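Local coordinates for protein Syntaxin1 (Monosiga brevicollis, PDB 2XHE) that probably acts as a SNARE of the syntaxin family, pairing with partner SNAREs in membrane fusion and vesicle transport, at residues P41-F46 and L133-S138; R52-I57 and S141-K146. One frame throughout, in Å; residues are numbered along the deposited sequence.

How the contacts relate
Contact 1 and contact 2 are successive contacts between the same two helices, 44-72 and 131-171, with centres about 14 Å apart. Contact 2, between two fully helical segments, lies about 8 Å from the centre of the chain and is buried. Contact 1 lies about 21 Å out, at the beginning of both helices, and is only partly buried; there residues 41-43 are not yet helical. Neither has a hydrogen bond between its segments. In each, an arginine packs with its aliphatic chain and guanidinium against apolar groups, in contact 1 an aromatic ring and a thioether, in contact 2 a leucine methyl. Each guanidinium donates to residues outside its two segments, Asn-115 for Arg-136 and Gln-139 for Arg-54.

Contact 1. Residues P41-F46 and L133-S138; sequences PFMADF and LRIRQS
Phe-46, in the first turn of helix 44-72, and Met-43, at the N-cap position before it, are the two bumps, and the hollow receiving them lies between Ile-135 and the stem of Arg-136. With CG anti to the backbone N (chi1 169°), the Phe-46 ring brings CZ to the backbone of helix 131-171, 3.7 Å from Arg-136 CA. Arg-136 CG sits over one ring face, 4.3 Å from the ring centroid and 16° off the normal, a CH-pi contact. The two side chains run past each other in opposite directions, so the guanidinium returns to the root of the ring: Phe-46 CD1 lies over one guanidinium face, offset toward its rim and 4.0 Å from Arg-136 NH1. The planes differ by 40°, too much for a parallel stack. Helices 44-72, 80-116 and 131-171 form the Habc three-helix bundle of syntaxins; Ile-111 of the middle helix touches both Phe-46 and Arg-136, and Asn-115 OD1 hydrogen-bonds Arg-136 NH1. Met-43 bends at chi2 and chi3 to bring SD 3.7 Å from Arg-136 NE, and CE 4.0 Å from Arg-136 CG and 4.3 Å from Ile-135 CG2. That isoleucine methyl is also 4.1 Å from Phe-46 CE2. Ile-135 CD1 meets the edge of the Phe-42 ring, 4.4 Å from Phe-42 CZ, while Met-43 CG lies over one face of that ring.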
loop_
_atom_site.group_PDB
_atom_site.type_symbol
_atom_site.label_atom_id
_atom_site.label_comp_id
_atom_site.label_asym_id
_atom_site.label_seq_id
_atom_site.Cartn_x
_atom_site.Cartn_y
_atom_site.Cartn_z
ATOM N N PRO B 41 -14.834 3.921 -34.727
ATOM C CA PRO B 41 -14.346 4.915 -33.762
ATOM C C PRO B 41 -14.286 4.391 -32.327
ATOM O O PRO B 41 -13.194 4.207 -31.779
ATOM C CB PRO B 41 -15.389 6.031 -33.860
ATOM C CG PRO B 41 -15.954 5.899 -35.229
ATOM C CD PRO B 41 -15.968 4.431 -35.518
ATOM N N PHE B 42 -15.457 4.171 -31.735
ATOM C CA PHE B 42 -15.580 3.729 -30.345
ATOM C C PHE B 42 -15.523 4.886 -29.349
ATOM O O PHE B 42 -14.446 5.315 -28.932
ATOM C CB PHE B 42 -14.538 2.667 -29.987
ATOM C CG PHE B 42 -14.596 2.228 -28.553
ATOM C CD1 PHE B 42 -15.686 1.517 -28.076
ATOM C CD2 PHE B 42 -13.566 2.530 -27.680
ATOM C CE1 PHE B 42 -15.749 1.117 -26.760
ATOM C CE2 PHE B 42 -13.622 2.131 -26.359
ATOM C CZ PHE B 42 -14.717 1.423 -25.899
ATOM N N MET B 43 -16.701 5.387 -28.989
ATOM C CA MET B 43 -16.836 6.438 -27.989
ATOM C C MET B 43 -16.010 7.680 -28.323
ATOM O O MET B 43 -15.354 8.264 -27.460
ATOM C CB MET B 43 -16.471 5.883 -26.618
ATOM C CG MET B 43 -17.183 4.578 -26.313
ATOM S SD MET B 43 -17.695 4.461 -24.595
ATOM C CE MET B 43 -16.105 4.391 -23.803
ATOM N N ALA B 44 -16.073 8.089 -29.585
ATOM C CA ALA B 44 -15.288 9.220 -30.073
ATOM C C ALA B 44 -15.545 10.516 -29.305
ATOM O O ALA B 44 -14.606 11.198 -28.893
ATOM C CB ALA B 44 -15.520 9.426 -31.559
ATOM N N ASP B 45 -16.811 10.864 -29.110
ATOM C CA ASP B 45 -17.109 12.094 -28.390
ATOM C C ASP B 45 -16.604 12.037 -26.957
ATOM O O ASP B 45 -16.092 13.030 -26.443
ATOM C CB ASP B 45 -18.599 12.421 -28.409
ATOM C CG ASP B 45 -18.874 13.882 -28.071
ATOM O OD1 ASP B 45 -17.903 14.650 -27.867
ATOM O OD2 ASP B 45 -20.061 14.269 -28.018
ATOM N N PHE B 46 -16.752 10.878 -26.314
ATOM C CA PHE B 46 -16.300 10.705 -24.932
ATOM C C PHE B 46 -14.793 10.948 -24.741
ATOM O O PHE B 46 -14.390 11.784 -23.921
ATOM C CB PHE B 46 -16.700 9.329 -24.391
ATOM C CG PHE B 46 -16.042 8.978 -23.086
ATOM C CD1 PHE B 46 -16.551 9.449 -21.888
ATOM C CD2 PHE B 46 -14.907 8.184 -23.058
ATOM C CE1 PHE B 46 -15.945 9.132 -20.687
ATOM C CE2 PHE B 46 -14.298 7.865 -21.864
ATOM C CZ PHE B 46 -14.817 8.339 -20.676
ATOM N N LEU B 133 -18.678 1.033 -20.117
ATOM C CA LEU B 133 -19.078 1.666 -18.864
ATOM C C LEU B 133 -17.967 1.633 -17.805
ATOM O O LEU B 133 -17.823 2.575 -17.019
ATOM C CB LEU B 133 -20.381 1.043 -18.336
ATOM C CG LEU B 133 -20.921 1.564 -17.002
ATOM C CD1 LEU B 133 -21.094 3.064 -17.031
ATOM C CD2 LEU B 133 -22.233 0.894 -16.669
ATOM N N ARG B 134 -17.180 0.560 -17.791
ATOM C CA ARG B 134 -16.033 0.473 -16.892
ATOM C C ARG B 134 -15.042 1.612 -17.139
ATOM O O ARG B 134 -14.636 2.304 -16.198
ATOM C CB ARG B 134 -15.335 -0.878 -17.036
ATOM C CG ARG B 134 -16.091 -2.050 -16.414
ATOM C CD ARG B 134 -15.385 -3.367 -16.708
ATOM N NE ARG B 134 -13.973 -3.299 -16.344
ATOM C CZ ARG B 134 -13.004 -3.942 -16.986
ATOM N NH1 ARG B 134 -13.293 -4.704 -18.034
ATOM N NH2 ARG B 134 -11.746 -3.813 -16.587
ATOM N N ILE B 135 -14.663 1.796 -18.409
ATOM C CA ILE B 135 -13.770 2.873 -18.829
ATOM C C ILE B 135 -14.341 4.239 -18.479
ATOM O O ILE B 135 -13.653 5.084 -17.912
ATOM C CB ILE B 135 -13.497 2.811 -20.345
ATOM C CG1 ILE B 135 -12.519 1.679 -20.657
ATOM C CG2 ILE B 135 -12.938 4.133 -20.862
ATOM C CD1 ILE B 135 -12.552 1.218 -22.091
ATOM N N ARG B 136 -15.604 4.454 -18.816
ATOM C CA ARG B 136 -16.258 5.714 -18.492
ATOM C C ARG B 136 -16.171 6.022 -16.996
ATOM O O ARG B 136 -15.882 7.151 -16.599
ATOM C CB ARG B 136 -17.724 5.682 -18.933
ATOM C CG ARG B 136 -17.933 5.525 -20.434
ATOM C CD ARG B 136 -19.415 5.403 -20.777
ATOM N NE ARG B 136 -19.730 6.150 -21.988
ATOM C CZ ARG B 136 -20.064 7.434 -22.004
ATOM N NH1 ARG B 136 -20.143 8.109 -20.866
ATOM N NH2 ARG B 136 -20.315 8.041 -23.158
ATOM N N GLN B 137 -16.419 5.009 -16.169
ATOM C CA GLN B 137 -16.425 5.184 -14.721
ATOM C C GLN B 137 -15.050 5.482 -14.132
ATOM O O GLN B 137 -14.934 6.337 -13.259
ATOM C CB GLN B 137 -17.060 3.980 -14.032
ATOM C CG GLN B 137 -18.575 3.964 -14.135
ATOM C CD GLN B 137 -19.199 2.677 -13.623
ATOM O OE1 GLN B 137 -18.504 1.689 -13.363
ATOM N NE2 GLN B 137 -20.522 2.683 -13.489
ATOM N N SER B 138 -14.009 4.802 -14.607
ATOM C CA SER B 138 -12.666 5.102 -14.112
ATOM C C SER B 138 -12.154 6.459 -14.588
ATOM O O SER B 138 -11.465 7.153 -13.841
ATOM C CB SER B 138 -11.669 3.987 -14.426
ATOM O OG SER B 138 -11.776 3.574 -15.765
#

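Contact 2. Residues R52-I57 and S141-K146; sequences RIRDNI and SSLSRK
Leu-143 covers the most surface here, and its CB points toward helix 44-72. From CB the chain turns with CG anti to the carbonyl carbon (chi1 -68°), and CG lies 4.1 Å from Arg-54 NH2. The two methyls then divide the work. CD1 reaches Ile-53, 4.2 Å from its CG2, and also passes 4.0 Å from Arg-54 NH1. CD2 sits against one face of the Arg-54 guanidinium, over its centre, 3.7 Å from CZ, and the two side chains cross at about a right angle. Arg-54 NH1 hydrogen-bonds Gln-139 OE1, one turn before Leu-143, consistent with the guanidinium being kept over the methyl. Leu-143 CD2 is also 4.5 Å from Ile-57 CD1, which joins it to the next turn, where Ile-57 CD1 packs 3.9 Å from Lys-146 CG, the aliphatic part of a chain whose amine turns off from the interface. The short axes run nearly parallel, 16° apart, with a closest approach of 10.8 Å, a spacing bridged by these large side chains. Helix 80-116 also borders this pair, through Asn-56 and Ser-144. Near-parallel first and third helices with a middle helix alongside are characteristic of the syntaxin Habc three-helix bundle.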
loop_
_atom_site.group_PDB
_atom_site.type_symbol
_atom_site.label_atom_id
_atom_site.label_comp_id
_atom_site.label_asym_id
_atom_site.label_seq_id
_atom_site.Cartn_x
_atom_site.Cartn_y
_atom_site.Cartn_z
ATOM N N ARG B 52 -10.214 16.936 -23.516
ATOM C CA ARG B 52 -10.557 18.315 -23.177
ATOM C C ARG B 52 -10.327 18.611 -21.697
ATOM O O ARG B 52 -9.673 19.611 -21.371
ATOM C CB ARG B 52 -12.008 18.645 -23.558
ATOM C CG ARG B 52 -12.187 19.999 -24.266
ATOM C CD ARG B 52 -13.520 20.683 -23.954
ATOM N NE ARG B 52 -14.670 19.780 -23.941
ATOM C CZ ARG B 52 -15.080 19.059 -24.982
ATOM N NH1 ARG B 52 -16.143 18.271 -24.864
ATOM N NH2 ARG B 52 -14.423 19.114 -26.138
ATOM N N ILE B 53 -10.869 17.752 -20.816
ATOM C CA ILE B 53 -10.736 17.917 -19.364
ATOM C C ILE B 53 -9.267 17.854 -18.935
ATOM O O ILE B 53 -8.780 18.755 -18.240
ATOM C CB ILE B 53 -11.591 16.878 -18.553
ATOM C CG1 ILE B 53 -13.075 16.997 -18.896
ATOM C CG2 ILE B 53 -11.419 17.052 -17.036
ATOM C CD1 ILE B 53 -13.843 15.755 -18.619
ATOM N N ARG B 54 -8.552 16.807 -19.351
ATOM C CA ARG B 54 -7.123 16.733 -19.040
ATOM C C ARG B 54 -6.441 18.030 -19.463
ATOM O O ARG B 54 -5.764 18.674 -18.659
ATOM C CB ARG B 54 -6.435 15.543 -19.715
ATOM C CG ARG B 54 -6.965 14.188 -19.319
ATOM C CD ARG B 54 -5.891 13.123 -19.401
ATOM N NE ARG B 54 -6.131 12.104 -18.390
ATOM C CZ ARG B 54 -7.171 11.277 -18.407
ATOM N NH1 ARG B 54 -8.043 11.344 -19.410
ATOM N NH2 ARG B 54 -7.338 10.387 -17.424
ATOM N N ASP B 55 -6.640 18.414 -20.725
ATOM C CA ASP B 55 -6.035 19.633 -21.277
ATOM C C ASP B 55 -6.395 20.906 -20.506
ATOM O O ASP B 55 -5.513 21.699 -20.178
ATOM C CB ASP B 55 -6.371 19.798 -22.764
ATOM C CG ASP B 55 -5.529 18.900 -23.662
ATOM O OD1 ASP B 55 -4.508 18.363 -23.182
ATOM O OD2 ASP B 55 -5.897 18.732 -24.845
ATOM N N ASN B 56 -7.681 21.101 -20.221
ATOM C CA ASN B 56 -8.111 22.252 -19.441
ATOM C C ASN B 56 -7.454 22.267 -18.067
ATOM O O ASN B 56 -6.984 23.321 -17.620
ATOM C CB ASN B 56 -9.630 22.266 -19.275
ATOM C CG ASN B 56 -10.357 22.610 -20.552
ATOM O OD1 ASN B 56 -9.740 22.929 -21.565
ATOM N ND2 ASN B 56 -11.683 22.558 -20.509
ATOM N N ILE B 57 -7.440 21.106 -17.398
ATOM C CA ILE B 57 -6.819 20.975 -16.076
ATOM C C ILE B 57 -5.361 21.444 -16.113
ATOM O O ILE B 57 -4.962 22.300 -15.320
ATOM C CB ILE B 57 -6.913 19.527 -15.510
ATOM C CG1 ILE B 57 -8.316 19.220 -15.003
ATOM C CG2 ILE B 57 -5.946 19.309 -14.351
ATOM C CD1 ILE B 57 -8.479 17.773 -14.601
ATOM N N SER B 141 -14.171 9.155 -12.460
ATOM C CA SER B 141 -13.670 9.222 -11.095
ATOM C C SER B 141 -12.316 9.905 -11.039
ATOM O O SER B 141 -12.138 10.912 -10.349
ATOM C CB SER B 141 -13.558 7.822 -10.502
ATOM O OG SER B 141 -14.846 7.259 -10.317
ATOM N N SER B 142 -11.360 9.352 -11.771
ATOM C CA SER B 142 -10.002 9.868 -11.756
ATOM C C SER B 142 -9.941 11.392 -11.969
ATOM O O SER B 142 -9.249 12.103 -11.234
ATOM C CB SER B 142 -9.163 9.139 -12.802
ATOM O OG SER B 142 -7.816 9.575 -12.760
ATOM N N LEU B 143 -10.668 11.885 -12.967
ATOM C CA LEU B 143 -10.562 13.287 -13.363
ATOM C C LEU B 143 -11.254 14.233 -12.380
ATOM O O LEU B 143 -10.776 15.349 -12.128
ATOM C CB LEU B 143 -11.105 13.489 -14.788
ATOM C CG LEU B 143 -10.280 12.857 -15.915
ATOM C CD1 LEU B 143 -11.032 12.889 -17.233
ATOM C CD2 LEU B 143 -8.924 13.542 -16.051
ATOM N N SER B 144 -12.382 13.796 -11.831
ATOM C CA SER B 144 -13.052 14.584 -10.813
ATOM C C SER B 144 -12.102 14.833 -9.650
ATOM O O SER B 144 -12.018 15.943 -9.133
ATOM C CB SER B 144 -14.313 13.884 -10.343
ATOM O OG SER B 144 -15.196 13.707 -11.429
ATOM N N ARG B 145 -11.371 13.800 -9.253
ATOM C CA ARG B 145 -10.375 13.958 -8.206
ATOM C C ARG B 145 -9.293 14.918 -8.667
ATOM O O ARG B 145 -9.046 15.928 -8.010
ATOM C CB ARG B 145 -9.791 12.606 -7.751
ATOM C CG ARG B 145 -10.757 11.748 -6.904
ATOM C CD ARG B 145 -10.083 10.511 -6.254
ATOM N NE ARG B 145 -9.721 9.473 -7.223
ATOM C CZ ARG B 145 -10.598 8.705 -7.876
ATOM N NH1 ARG B 145 -11.908 8.853 -7.676
ATOM N NH2 ARG B 145 -10.164 7.788 -8.743
ATOM N N LYS B 146 -8.663 14.619 -9.801
ATOM C CA LYS B 146 -7.633 15.506 -10.359
ATOM C C LYS B 146 -8.127 16.954 -10.359
ATOM O O LYS B 146 -7.391 17.859 -9.974
ATOM C CB LYS B 146 -7.197 15.059 -11.764
ATOM C CG LYS B 146 -5.967 15.778 -12.329
ATOM C CD LYS B 146 -4.691 15.493 -11.531
ATOM C CE LYS B 146 -4.329 16.643 -10.581
ATOM N NZ LYS B 146 -3.202 16.306 -9.650
#